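Local structure of xylose isomerase domain protein TIM barrel (Planctomyces limnophilus, 3TVA) at residues Gly120-Tyr134 / His156-Phe170. The protein binds a magnesium ion in a TIM barrel of the xylose isomerase-like family and probably acts as an isomerase. Sequence-based numbering, arbitrary orientation. Where two conformers were deposited one is given.
Sequences GLHIGFVPESSSPDY and HLETGQESADHLLEF. With MG (magnesium ion), chain C.
Glu162 reaches the loop that follows strand 118-121 with its carboxylate, where OE1 accepts the backbone N-H of Val126 at 3.1 Å. The bond is nearly straight at the hydrogen (168°), yet the N-H arrives from above the carboxylate plane. A chain bent at chi2 folds the acid back to this spot, its CG against Val126 CB and its CD beside CG2, a fit for a compact branched residue. Gly160 suits the bend, since a CB there would run into Glu162 OE2. One water donates to OE1 while accepting from Gln161 N, and another sits within hydrogen-bonding distance of OE2 and Gly124 O. An alanine in place of Glu162 would probably leave Val126 N without its acceptor and the waters at its carboxylate less firmly anchored. Next door, Gln161 crosses Phe125 at about a right angle and lays CB over one ring face, a CH-pi contact 3.7 Å from the centroid, its amide only 19° from the ring plane.

Farther along, His166 sends its ring away from its own backbone N (chi1 -167°), and NE2 donates to Val126 O (3.0 Å), standing well above that carbonyl's plane. Glu169 is extended beyond CG, and its OE2 accepts from Ser129 OG at 2.9 Å, on the syn side but tilted out of the carboxylate plane; OE1 receives a weak bond from His166 ND1. Alongside these polar links, Phe170 meets Ile123 CD1 at CZ (3.9 Å) and Val126 CG1 at CD1, while Tyr134 OH lies at its edge and bonds to Asp173.

Parallel strands 118-121 and 154-158, neighbours in a beta-alpha-beta unit of the barrel, join through Leu121 N to His156 O and Glu158 N to Leu121 O. Glu158 OE2 binds magnesium, with Asp184, His211 and Glu259. A buried carboxylate and a histidine edge thus satisfy backbone atoms of the loop, tying it to the metal-bearing strand's own loop and helix.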
loop_
_atom_site.group_PDB
_atom_site.type_symbol
_atom_site.label_atom_id
_atom_site.label_comp_id
_atom_site.label_asym_id
_atom_site.label_seq_id
_atom_site.Cartn_x
_atom_site.Cartn_y
_atom_site.Cartn_z
ATOM N N GLY A 120 5.275 -0.005 4.810
ATOM C CA GLY A 120 3.993 0.620 4.548
ATOM C C GLY A 120 2.941 0.005 5.431
ATOM O O GLY A 120 3.100 -1.095 5.946
ATOM N N LEU A 121 1.906 0.805 5.663
ATOM C CA LEU A 121 0.907 0.538 6.679
ATOM C C LEU A 121 -0.423 1.189 6.308
ATOM O O LEU A 121 -0.438 2.374 5.957
ATOM C CB LEU A 121 1.422 1.171 7.978
ATOM C CG LEU A 121 0.543 1.462 9.193
ATOM C CD1 LEU A 121 0.322 0.206 10.018
ATOM C CD2 LEU A 121 1.197 2.543 10.036
ATOM N N HIS A 122 -1.535 0.465 6.475
ATOM C CA HIS A 122 -2.839 1.125 6.557
ATOM C C HIS A 122 -3.020 1.356 8.035
ATOM O O HIS A 122 -3.227 0.422 8.811
ATOM C CB HIS A 122 -4.000 0.276 5.998
ATOM C CG HIS A 122 -5.367 0.860 6.258
ATOM N ND1 HIS A 122 -6.522 0.106 6.215
ATOM C CD2 HIS A 122 -5.756 2.124 6.563
ATOM C CE1 HIS A 122 -7.562 0.876 6.492
ATOM N NE2 HIS A 122 -7.124 2.107 6.705
ATOM N N ILE A 123 -2.947 2.618 8.418
ATOM C CA ILE A 123 -2.896 2.996 9.827
ATOM C C ILE A 123 -4.249 2.848 10.544
ATOM O O ILE A 123 -4.303 2.782 11.774
ATOM C CB ILE A 123 -2.278 4.405 10.018
ATOM C CG1 ILE A 123 -1.639 4.525 11.405
ATOM C CG2 ILE A 123 -3.298 5.496 9.733
ATOM C CD1 ILE A 123 -0.849 5.829 11.625
ATOM N N GLY A 124 -5.328 2.738 9.774
ATOM C CA GLY A 124 -6.668 2.612 10.338
ATOM C C GLY A 124 -7.463 3.891 10.192
ATOM O O GLY A 124 -7.012 4.826 9.516
ATOM N N PHE A 125 -8.619 3.983 10.846
ATOM C CA PHE A 125 -9.493 5.121 10.574
ATOM C C PHE A 125 -9.093 6.258 11.499
ATOM O O PHE A 125 -9.412 6.256 12.682
ATOM C CB PHE A 125 -10.960 4.740 10.825
ATOM C CG PHE A 125 -11.624 4.036 9.661
ATOM C CD1 PHE A 125 -12.877 4.440 9.210
ATOM C CD2 PHE A 125 -10.996 2.972 9.016
ATOM C CE1 PHE A 125 -13.493 3.792 8.147
ATOM C CE2 PHE A 125 -11.598 2.336 7.948
ATOM C CZ PHE A 125 -12.850 2.741 7.515
ATOM N N VAL A 126 -8.441 7.261 10.917
ATOM C CA VAL A 126 -7.844 8.365 11.663
ATOM C C VAL A 126 -8.961 9.208 12.277
ATOM O O VAL A 126 -9.848 9.672 11.567
ATOM C CB VAL A 126 -6.951 9.255 10.756
ATOM C CG1 VAL A 126 -6.479 10.519 11.510
ATOM C CG2 VAL A 126 -5.769 8.459 10.222
ATOM N N PRO A 127 -8.935 9.373 13.605
ATOM C CA PRO A 127 -9.933 10.144 14.363
ATOM C C PRO A 127 -9.932 11.619 13.965
ATOM O O PRO A 127 -8.934 12.097 13.425
ATOM C CB PRO A 127 -9.439 10.034 15.808
ATOM C CG PRO A 127 -8.498 8.891 15.827
ATOM C CD PRO A 127 -7.884 8.822 14.473
ATOM N N GLU A 128 -11.034 12.317 14.229
ATOM C CA GLU A 128 -11.096 13.769 14.083
ATOM C C GLU A 128 -9.993 14.383 14.927
ATOM O O GLU A 128 -9.697 13.885 16.010
ATOM C CB GLU A 128 -12.442 14.297 14.575
ATOM C CG GLU A 128 -13.600 14.154 13.604
ATOM C CD GLU A 128 -14.899 14.749 14.160
ATOM O OE1 GLU A 128 -14.827 15.733 14.936
ATOM O OE2 GLU A 128 -15.990 14.228 13.829
ATOM N N SER A 129 -9.381 15.456 14.432
ATOM C CA SER A 129 -8.264 16.102 15.126
ATOM C C SER A 129 -8.652 16.685 16.486
ATOM O O SER A 129 -7.800 16.876 17.353
ATOM C CB SER A 129 -7.661 17.192 14.249
ATOM O OG SER A 129 -8.668 18.086 13.809
ATOM N N SER A 130 -9.936 16.963 16.666
ATOM C CA SER A 130 -10.450 17.428 17.949
ATOM C C SER A 130 -10.470 16.318 19.015
ATOM O O SER A 130 -10.530 16.602 20.216
ATOM C CB SER A 130 -11.860 17.986 17.760
ATOM O OG SER A 130 -12.711 17.005 17.187
ATOM N N SER A 131 -10.424 15.062 18.576
ATOM C CA SER A 131 -10.543 13.922 19.488
ATOM C C SER A 131 -9.317 13.733 20.388
ATOM O O SER A 131 -8.196 14.045 19.994
ATOM C CB SER A 131 -10.823 12.646 18.695
ATOM O OG SER A 131 -10.351 11.503 19.386
ATOM N N PRO A 132 -9.532 13.242 21.619
ATOM C CA PRO A 132 -8.384 12.986 22.497
ATOM C C PRO A 132 -7.490 11.827 22.007
ATOM O O PRO A 132 -6.275 11.823 22.279
ATOM C CB PRO A 132 -9.031 12.683 23.857
ATOM C CG PRO A 132 -10.464 12.341 23.551
ATOM C CD PRO A 132 -10.824 13.093 22.314
ATOM N N ASP A 133 -8.039 10.849 21.291
ATOM C CA ASP A 133 -7.153 9.795 20.793
ATOM C C ASP A 133 -6.335 10.226 19.575
ATOM O O ASP A 133 -5.353 9.575 19.226
ATOM C CB ASP A 133 -7.873 8.474 20.512
ATOM C CG ASP A 133 -6.897 7.355 20.146
ATOM O OD1 ASP A 133 -5.953 7.099 20.927
ATOM O OD2 ASP A 133 -7.044 6.763 19.061
ATOM N N TYR A 134 -6.660 11.355 18.953
ATOM C CA TYR A 134 -5.866 11.838 17.805
ATOM C C TYR A 134 -4.439 12.111 18.123
ATOM O O TYR A 134 -3.560 11.575 17.473
ATOM C CB TYR A 134 -6.439 13.122 17.252
ATOM C CG TYR A 134 -5.816 13.653 15.992
ATOM C CD1 TYR A 134 -4.855 14.626 16.032
ATOM C CD2 TYR A 134 -6.213 13.203 14.774
ATOM C CE1 TYR A 134 -4.318 15.117 14.907
ATOM C CE2 TYR A 134 -5.694 13.678 13.665
ATOM C CZ TYR A 134 -4.741 14.641 13.728
ATOM O OH TYR A 134 -4.246 15.112 12.596
ATOM N N HIS A 156 5.281 4.634 4.463
ATOM C CA HIS A 156 4.289 5.038 3.464
ATOM C C HIS A 156 2.887 4.661 3.946
ATOM O O HIS A 156 2.564 3.466 4.085
ATOM C CB HIS A 156 4.560 4.328 2.129
ATOM C CG HIS A 156 5.893 4.640 1.516
ATOM N ND1 HIS A 156 6.284 4.124 0.293
ATOM C CD2 HIS A 156 6.922 5.412 1.940
ATOM C CE1 HIS A 156 7.500 4.552 0.003
ATOM N NE2 HIS A 156 7.911 5.338 0.986
ATOM N N LEU A 157 2.051 5.664 4.205
ATOM C CA LEU A 157 0.672 5.406 4.625
ATOM C C LEU A 157 -0.145 4.967 3.434
ATOM O O LEU A 157 -0.184 5.639 2.404
ATOM C CB LEU A 157 0.030 6.660 5.235
ATOM C CG LEU A 157 0.734 7.204 6.471
ATOM C CD1 LEU A 157 0.116 8.526 6.961
ATOM C CD2 LEU A 157 0.713 6.144 7.578
ATOM N N GLU A 158 -0.796 3.826 3.567
ATOM C CA GLU A 158 -1.685 3.338 2.535
ATOM C C GLU A 158 -2.978 4.175 2.528
ATOM O O GLU A 158 -3.481 4.534 3.589
ATOM C CB GLU A 158 -1.983 1.876 2.822
ATOM C CG GLU A 158 -3.099 1.322 2.023
ATOM C CD GLU A 158 -2.708 1.043 0.590
ATOM O OE1 GLU A 158 -1.547 1.245 0.178
ATOM O OE2 GLU A 158 -3.606 0.623 -0.126
ATOM N N THR A 159 -3.492 4.507 1.345
ATOM C CA THR A 159 -4.737 5.271 1.231
ATOM C C THR A 159 -5.889 4.584 1.945
ATOM O O THR A 159 -6.223 3.432 1.641
ATOM C CB THR A 159 -5.216 5.378 -0.226
ATOM O OG1 THR A 159 -4.175 5.889 -1.048
ATOM C CG2 THR A 159 -6.398 6.298 -0.302
ATOM N N GLY A 160 -6.503 5.328 2.864
ATOM C CA GLY A 160 -7.540 4.841 3.762
ATOM C C GLY A 160 -8.929 5.375 3.466
ATOM O O GLY A 160 -9.276 5.708 2.327
ATOM N N GLN A 161 -9.734 5.434 4.516
ATOM C CA GLN A 161 -11.074 6.003 4.428
ATOM C C GLN A 161 -11.076 7.527 4.587
ATOM O O GLN A 161 -12.084 8.183 4.305
ATOM C CB GLN A 161 -11.982 5.367 5.480
ATOM C CG GLN A 161 -13.477 5.615 5.282
ATOM C CD GLN A 161 -14.021 6.728 6.176
ATOM O OE1 GLN A 161 -13.270 7.399 6.895
ATOM N NE2 GLN A 161 -15.337 6.922 6.132
ATOM N N GLU A 162 -9.954 8.093 5.015
ATOM C CA GLU A 162 -9.886 9.535 5.227
ATOM C C GLU A 162 -10.063 10.266 3.912
ATOM O O GLU A 162 -9.571 9.836 2.870
ATOM C CB GLU A 162 -8.535 9.975 5.818
ATOM C CG GLU A 162 -8.228 9.390 7.156
ATOM C CD GLU A 162 -7.956 7.908 7.062
ATOM O OE1 GLU A 162 -8.592 7.140 7.822
ATOM O OE2 GLU A 162 -7.132 7.526 6.195
ATOM N N SER A 163 -10.726 11.404 3.981
ATOM C CA SER A 163 -10.703 12.341 2.874
ATOM C C SER A 163 -9.256 12.828 2.701
ATOM O O SER A 163 -8.445 12.744 3.630
ATOM C CB SER A 163 -11.599 13.519 3.209
ATOM O OG SER A 163 -10.977 14.298 4.211
ATOM N N ALA A 164 -8.913 13.300 1.506
ATOM C CA ALA A 164 -7.565 13.817 1.263
ATOM C C ALA A 164 -7.224 14.962 2.229
ATOM O O ALA A 164 -6.099 15.060 2.702
ATOM C CB ALA A 164 -7.404 14.270 -0.205
ATOM N N ASP A 165 -8.201 15.812 2.533
ATOM C CA ASP A 165 -7.978 16.922 3.458
ATOM C C ASP A 165 -7.571 16.450 4.876
ATOM O O ASP A 165 -6.644 17.005 5.478
ATOM C CB ASP A 165 -9.222 17.823 3.538
ATOM C CG ASP A 165 -9.424 18.679 2.272
ATOM O OD1 ASP A 165 -8.457 18.897 1.504
ATOM O OD2 ASP A 165 -10.562 19.142 2.049
ATOM N N HIS A 166 -8.264 15.429 5.385
ATOM C CA HIS A 166 -8.023 14.879 6.726
ATOM C C HIS A 166 -6.639 14.231 6.767
ATOM O O HIS A 166 -5.885 14.403 7.722
ATOM C CB HIS A 166 -9.116 13.846 7.052
ATOM C CG HIS A 166 -9.188 13.430 8.495
ATOM N ND1 HIS A 166 -8.620 14.153 9.523
ATOM C CD2 HIS A 166 -9.785 12.361 9.077
ATOM C CE1 HIS A 166 -8.860 13.544 10.673
ATOM N NE2 HIS A 166 -9.558 12.452 10.428
ATOM N N LEU A 167 -6.308 13.494 5.712
ATOM C CA LEU A 167 -5.004 12.850 5.591
ATOM C C LEU A 167 -3.862 13.877 5.565
ATOM O O LEU A 167 -2.832 13.698 6.214
ATOM C CB LEU A 167 -4.952 12.000 4.322
ATOM C CG LEU A 167 -3.602 11.338 4.014
ATOM C CD1 LEU A 167 -3.174 10.387 5.125
ATOM C CD2 LEU A 167 -3.677 10.599 2.684
ATOM N N LEU A 168 -4.045 14.948 4.808
ATOM C CA LEU A 168 -3.057 16.019 4.769
ATOM C C LEU A 168 -2.863 16.636 6.162
ATOM O O LEU A 168 -1.740 16.930 6.588
ATOM C CB LEU A 168 -3.503 17.118 3.803
ATOM C CG LEU A 168 -3.320 16.897 2.300
ATOM C CD1 LEU A 168 -4.113 17.953 1.511
ATOM C CD2 LEU A 168 -1.841 16.947 1.924
ATOM N N GLU A 169 -3.973 16.854 6.854
ATOM C CA GLU A 169 -3.940 17.396 8.194
ATOM C C GLU A 169 -3.116 16.481 9.129
ATOM O O GLU A 169 -2.301 16.960 9.924
ATOM C CB GLU A 169 -5.370 17.550 8.719
ATOM C CG GLU A 169 -5.450 18.303 10.034
ATOM C CD GLU A 169 -6.834 18.261 10.677
ATOM O OE1 GLU A 169 -7.678 17.429 10.267
ATOM O OE2 GLU A 169 -7.072 19.067 11.599
ATOM N N PHE A 170 -3.316 15.170 9.009
ATOM C CA PHE A 170 -2.619 14.201 9.863
ATOM C C PHE A 170 -1.139 14.229 9.556
ATOM O O PHE A 170 -0.301 14.271 10.464
ATOM C CB PHE A 170 -3.173 12.780 9.649
ATOM C CG PHE A 170 -2.474 11.721 10.458
ATOM C CD1 PHE A 170 -2.588 11.698 11.843
ATOM C CD2 PHE A 170 -1.725 10.728 9.829
ATOM C CE1 PHE A 170 -1.956 10.713 12.606
ATOM C CE2 PHE A 170 -1.089 9.739 10.572
ATOM C CZ PHE A 170 -1.202 9.729 11.967
HETATM MG MG MG C . -3.309 -1.043 -1.873
HETATM O O HOH W 1 -3.081 4.617 6.330
HETATM O O HOH W 2 -9.078 4.290 6.756
HETATM O O HOH W 3 -5.764 5.451 7.053
HETATM O O HOH W 4 -10.387 16.273 11.795
#